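Local atomic coordinates of hypothetical protein XCC279 (Xanthomonas campestris pv. campestris, PDB entry 4NAV), a protein that probably hydrolyses 3-deoxy-D-manno-octulosonate 8-phosphate to KDO and inorganic phosphate, a magnesium-dependent step of lipopolysaccharide biosynthesis. Residues R19-L31 with L56-T70. Residues are numbered along the deposited sequence; the frame is centred on the assembly and turned at random.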
# COMPACT_ATOMS: atom_id res chain seq x y z
N ARG A 19 -28.76 3.28 -19.46
CA ARG A 19 -29.92 2.47 -19.12
C ARG A 19 -29.66 1.50 -17.97
O ARG A 19 -30.46 0.63 -17.70
CB ARG A 19 -30.49 1.77 -20.36
CG ARG A 19 -29.62 0.76 -21.06
CD ARG A 19 -30.38 0.26 -22.30
NE ARG A 19 -29.59 -0.24 -23.43
CZ ARG A 19 -28.77 -1.30 -23.45
NH1 ARG A 19 -28.49 -2.01 -22.35
NH2 ARG A 19 -28.18 -1.62 -24.60
N VAL A 20 -28.53 1.67 -17.30
CA VAL A 20 -28.18 0.85 -16.18
C VAL A 20 -29.07 1.14 -14.98
O VAL A 20 -29.10 2.24 -14.48
CB VAL A 20 -26.71 1.09 -15.77
CG1 VAL A 20 -26.42 0.52 -14.38
CG2 VAL A 20 -25.78 0.52 -16.81
N ARG A 21 -29.75 0.10 -14.50
CA ARG A 21 -30.61 0.18 -13.34
C ARG A 21 -30.10 -0.65 -12.20
O ARG A 21 -30.53 -0.48 -11.04
CB ARG A 21 -32.01 -0.32 -13.71
CG ARG A 21 -32.60 0.42 -14.91
CD ARG A 21 -33.15 1.80 -14.69
NE ARG A 21 -32.81 2.45 -13.42
CZ ARG A 21 -32.33 3.70 -13.23
NH1 ARG A 21 -32.00 4.52 -14.22
NH2 ARG A 21 -32.17 4.12 -11.99
N LEU A 22 -29.21 -1.58 -12.50
CA LEU A 22 -28.63 -2.42 -11.46
C LEU A 22 -27.14 -2.47 -11.71
O LEU A 22 -26.69 -2.79 -12.81
CB LEU A 22 -29.26 -3.80 -11.48
CG LEU A 22 -28.55 -4.87 -10.64
CD1 LEU A 22 -28.76 -4.59 -9.16
CD2 LEU A 22 -29.07 -6.25 -10.98
N ALA A 23 -26.37 -2.14 -10.68
CA ALA A 23 -24.90 -2.14 -10.77
C ALA A 23 -24.35 -3.14 -9.77
O ALA A 23 -24.55 -2.98 -8.56
CB ALA A 23 -24.36 -0.76 -10.48
N CYS A 24 -23.66 -4.17 -10.26
CA CYS A 24 -23.13 -5.21 -9.38
C CYS A 24 -21.64 -5.16 -9.40
O CYS A 24 -21.04 -4.93 -10.44
CB CYS A 24 -23.56 -6.58 -9.87
SG CYS A 24 -25.34 -6.78 -10.00
N PHE A 25 -21.01 -5.43 -8.26
CA PHE A 25 -19.57 -5.31 -8.12
C PHE A 25 -18.99 -6.52 -7.41
O PHE A 25 -19.40 -6.84 -6.30
CB PHE A 25 -19.23 -4.08 -7.30
CG PHE A 25 -19.58 -2.80 -7.97
CD1 PHE A 25 -18.62 -2.04 -8.62
CD2 PHE A 25 -20.89 -2.35 -7.95
CE1 PHE A 25 -18.94 -0.85 -9.23
CE2 PHE A 25 -21.23 -1.17 -8.56
CZ PHE A 25 -20.26 -0.41 -9.20
N ASP A 26 -18.00 -7.16 -8.04
CA ASP A 26 -17.13 -8.08 -7.33
C ASP A 26 -16.50 -7.33 -6.16
O ASP A 26 -16.45 -6.10 -6.16
CB ASP A 26 -16.00 -8.56 -8.26
CG ASP A 26 -15.19 -9.70 -7.67
OD1 ASP A 26 -15.83 -10.59 -7.05
OD2 ASP A 26 -13.94 -9.71 -7.83
N VAL A 27 -16.04 -8.03 -5.16
CA VAL A 27 -15.37 -7.38 -4.04
C VAL A 27 -13.86 -7.33 -4.30
O VAL A 27 -13.28 -6.26 -4.56
CB VAL A 27 -15.72 -8.09 -2.71
CG1 VAL A 27 -14.98 -7.45 -1.55
CG2 VAL A 27 -17.22 -8.01 -2.45
N ASP A 28 -13.22 -8.49 -4.18
CA ASP A 28 -11.79 -8.56 -4.24
C ASP A 28 -11.26 -8.37 -5.61
O ASP A 28 -11.67 -9.07 -6.57
CB ASP A 28 -11.31 -9.86 -3.66
CG ASP A 28 -11.37 -9.86 -2.16
OD1 ASP A 28 -10.55 -9.12 -1.52
OD2 ASP A 28 -12.21 -10.61 -1.63
N GLY A 29 -10.35 -7.41 -5.70
CA GLY A 29 -9.73 -7.02 -6.94
C GLY A 29 -10.49 -5.94 -7.70
O GLY A 29 -10.00 -5.45 -8.72
N THR A 30 -11.66 -5.58 -7.20
CA THR A 30 -12.56 -4.67 -7.89
C THR A 30 -12.85 -3.45 -7.02
O THR A 30 -12.57 -2.32 -7.43
CB THR A 30 -13.84 -5.42 -8.22
OG1 THR A 30 -13.57 -6.34 -9.28
CG2 THR A 30 -14.92 -4.49 -8.65
N LEU A 31 -13.35 -3.69 -5.80
CA LEU A 31 -13.37 -2.66 -4.74
C LEU A 31 -12.13 -2.70 -3.84
O LEU A 31 -12.04 -1.96 -2.86
CB LEU A 31 -14.60 -2.87 -3.86
CG LEU A 31 -15.91 -2.95 -4.61
CD1 LEU A 31 -17.02 -3.36 -3.66
CD2 LEU A 31 -16.22 -1.63 -5.26
N LEU A 56 -20.55 4.80 -4.85
CA LEU A 56 -21.61 3.83 -4.73
C LEU A 56 -22.89 4.40 -4.14
O LEU A 56 -23.98 4.10 -4.59
CB LEU A 56 -21.10 2.63 -3.92
CG LEU A 56 -19.99 1.86 -4.66
CD1 LEU A 56 -19.35 0.87 -3.72
CD2 LEU A 56 -20.50 1.15 -5.89
N LYS A 57 -22.75 5.21 -3.10
CA LYS A 57 -23.85 5.95 -2.52
C LYS A 57 -24.57 6.80 -3.58
O LYS A 57 -25.79 6.89 -3.59
CB LYS A 57 -23.35 6.86 -1.40
CG LYS A 57 -23.13 6.14 -0.10
CD LYS A 57 -22.55 7.09 0.94
CE LYS A 57 -22.37 6.37 2.27
NZ LYS A 57 -21.63 7.14 3.31
N GLN A 58 -23.79 7.37 -4.49
CA GLN A 58 -24.35 8.28 -5.46
C GLN A 58 -25.18 7.55 -6.47
O GLN A 58 -26.24 8.06 -6.90
CB GLN A 58 -23.26 9.01 -6.14
CG GLN A 58 -22.39 9.71 -5.14
CD GLN A 58 -22.82 11.09 -4.88
OE1 GLN A 58 -23.50 11.38 -3.89
NE2 GLN A 58 -22.48 11.97 -5.82
N LEU A 59 -24.72 6.36 -6.84
CA LEU A 59 -25.55 5.45 -7.62
C LEU A 59 -26.85 5.14 -6.89
O LEU A 59 -27.93 5.26 -7.45
CB LEU A 59 -24.82 4.16 -7.91
CG LEU A 59 -23.72 4.18 -8.95
CD1 LEU A 59 -23.24 2.77 -9.19
CD2 LEU A 59 -24.16 4.78 -10.29
N GLU A 60 -26.75 4.80 -5.61
CA GLU A 60 -27.96 4.49 -4.88
C GLU A 60 -28.86 5.76 -4.87
O GLU A 60 -30.04 5.70 -5.18
CB GLU A 60 -27.68 3.93 -3.49
CG GLU A 60 -28.80 3.05 -2.91
CD GLU A 60 -28.92 1.65 -3.54
OE1 GLU A 60 -27.88 1.04 -3.88
OE2 GLU A 60 -30.07 1.16 -3.67
N HIS A 61 -28.26 6.91 -4.55
CA HIS A 61 -28.96 8.18 -4.48
C HIS A 61 -29.62 8.56 -5.80
O HIS A 61 -30.64 9.27 -5.82
CB HIS A 61 -27.97 9.25 -4.05
CG HIS A 61 -28.59 10.49 -3.51
ND1 HIS A 61 -28.86 11.59 -4.29
CD2 HIS A 61 -28.97 10.81 -2.26
CE1 HIS A 61 -29.40 12.53 -3.54
NE2 HIS A 61 -29.47 12.09 -2.30
N ALA A 62 -29.05 8.08 -6.90
CA ALA A 62 -29.64 8.29 -8.21
C ALA A 62 -30.56 7.15 -8.63
O ALA A 62 -30.93 7.03 -9.80
CB ALA A 62 -28.55 8.45 -9.22
N GLY A 63 -30.99 6.36 -7.67
CA GLY A 63 -32.08 5.42 -7.92
C GLY A 63 -31.66 4.18 -8.63
O GLY A 63 -32.50 3.42 -9.12
N ILE A 64 -30.36 3.94 -8.64
CA ILE A 64 -29.81 2.76 -9.23
C ILE A 64 -29.57 1.79 -8.11
O ILE A 64 -28.94 2.16 -7.15
CB ILE A 64 -28.50 3.08 -9.94
CG1 ILE A 64 -28.75 4.09 -11.04
CG2 ILE A 64 -27.89 1.82 -10.55
CD1 ILE A 64 -27.50 4.68 -11.64
N HIS A 65 -30.02 0.56 -8.25
CA HIS A 65 -29.75 -0.48 -7.27
C HIS A 65 -28.29 -0.98 -7.33
O HIS A 65 -27.75 -1.25 -8.39
CB HIS A 65 -30.72 -1.64 -7.43
CG HIS A 65 -32.16 -1.25 -7.25
ND1 HIS A 65 -33.04 -1.15 -8.31
CD2 HIS A 65 -32.85 -0.90 -6.15
CE1 HIS A 65 -34.22 -0.77 -7.86
NE2 HIS A 65 -34.14 -0.62 -6.55
N VAL A 66 -27.64 -1.05 -6.17
CA VAL A 66 -26.26 -1.50 -6.10
C VAL A 66 -26.12 -2.78 -5.29
O VAL A 66 -26.72 -2.94 -4.24
CB VAL A 66 -25.38 -0.42 -5.50
CG1 VAL A 66 -23.94 -0.91 -5.39
CG2 VAL A 66 -25.46 0.84 -6.36
N ALA A 67 -25.35 -3.72 -5.82
CA ALA A 67 -25.19 -5.00 -5.17
C ALA A 67 -23.73 -5.41 -5.18
O ALA A 67 -23.03 -5.17 -6.17
CB ALA A 67 -26.01 -6.04 -5.88
N LEU A 68 -23.27 -5.96 -4.08
CA LEU A 68 -21.93 -6.56 -4.00
C LEU A 68 -22.09 -8.06 -4.08
O LEU A 68 -23.02 -8.60 -3.49
CB LEU A 68 -21.26 -6.20 -2.69
CG LEU A 68 -21.28 -4.74 -2.29
CD1 LEU A 68 -20.47 -4.52 -1.03
CD2 LEU A 68 -20.75 -3.86 -3.41
N ILE A 69 -21.22 -8.72 -4.83
CA ILE A 69 -21.36 -10.15 -5.06
C ILE A 69 -20.02 -10.81 -4.93
O ILE A 69 -19.11 -10.55 -5.71
CB ILE A 69 -21.99 -10.44 -6.43
CG1 ILE A 69 -23.27 -9.60 -6.60
CG2 ILE A 69 -22.27 -11.93 -6.57
CD1 ILE A 69 -24.20 -10.03 -7.71
N THR A 70 -19.91 -11.66 -3.92
CA THR A 70 -18.66 -12.33 -3.58
C THR A 70 -18.92 -13.83 -3.37
O THR A 70 -19.97 -14.23 -2.86
CB THR A 70 -18.02 -11.72 -2.32
OG1 THR A 70 -17.07 -12.64 -1.77
CG2 THR A 70 -19.06 -11.41 -1.25
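Strands 22-25 and 65-70 run parallel, their axes 4.7 Å apart at an angle of 25°, joined by five backbone hydrogen bonds whose donors alternate between the strands, from His65 N-Arg21 O at one end to Ile69 N-Phe25 O at the other. On the face carrying Ala23, Phe25, Val66 and Leu68, Ala23 and Phe25 pack against helix 56-61. Leu56 lays CD2 over one face of the Phe25 ring, 3.9 Å from its centroid, while Leu59 CD1 comes to the ring's edge and also rests 3.9 Å from Ala23 CB. The ring reaches this helix because CG of Phe25 lies anti to the carbonyl carbon (chi1 -66°). Leu68 CD2 meets Leu31 CD1 at 3.8 Å. Strand 22-25 is the middle strand of the parallel sheet of the Rossmann-like HAD core, with 65-70 beside it, and leads into Asp26-Thr30, which fits the HAD DxDx(T/V) motif: Asp26 and Asp28 are the predicted magnesium and substrate ligands, and Asp26 OD1 forms a salt bridge with Lys95 NZ, which also hydrogen-bonds to Ile69 O. On the other face, Cys24 SG packs against Ala67 CB and Ile69 CD1. A Schellman motif at Gly63 ends the helix, and Arg21, its chain bent at chi2 and chi3, brings NH2 to Gly63 O in a weak 3.0 Å hydrogen bond.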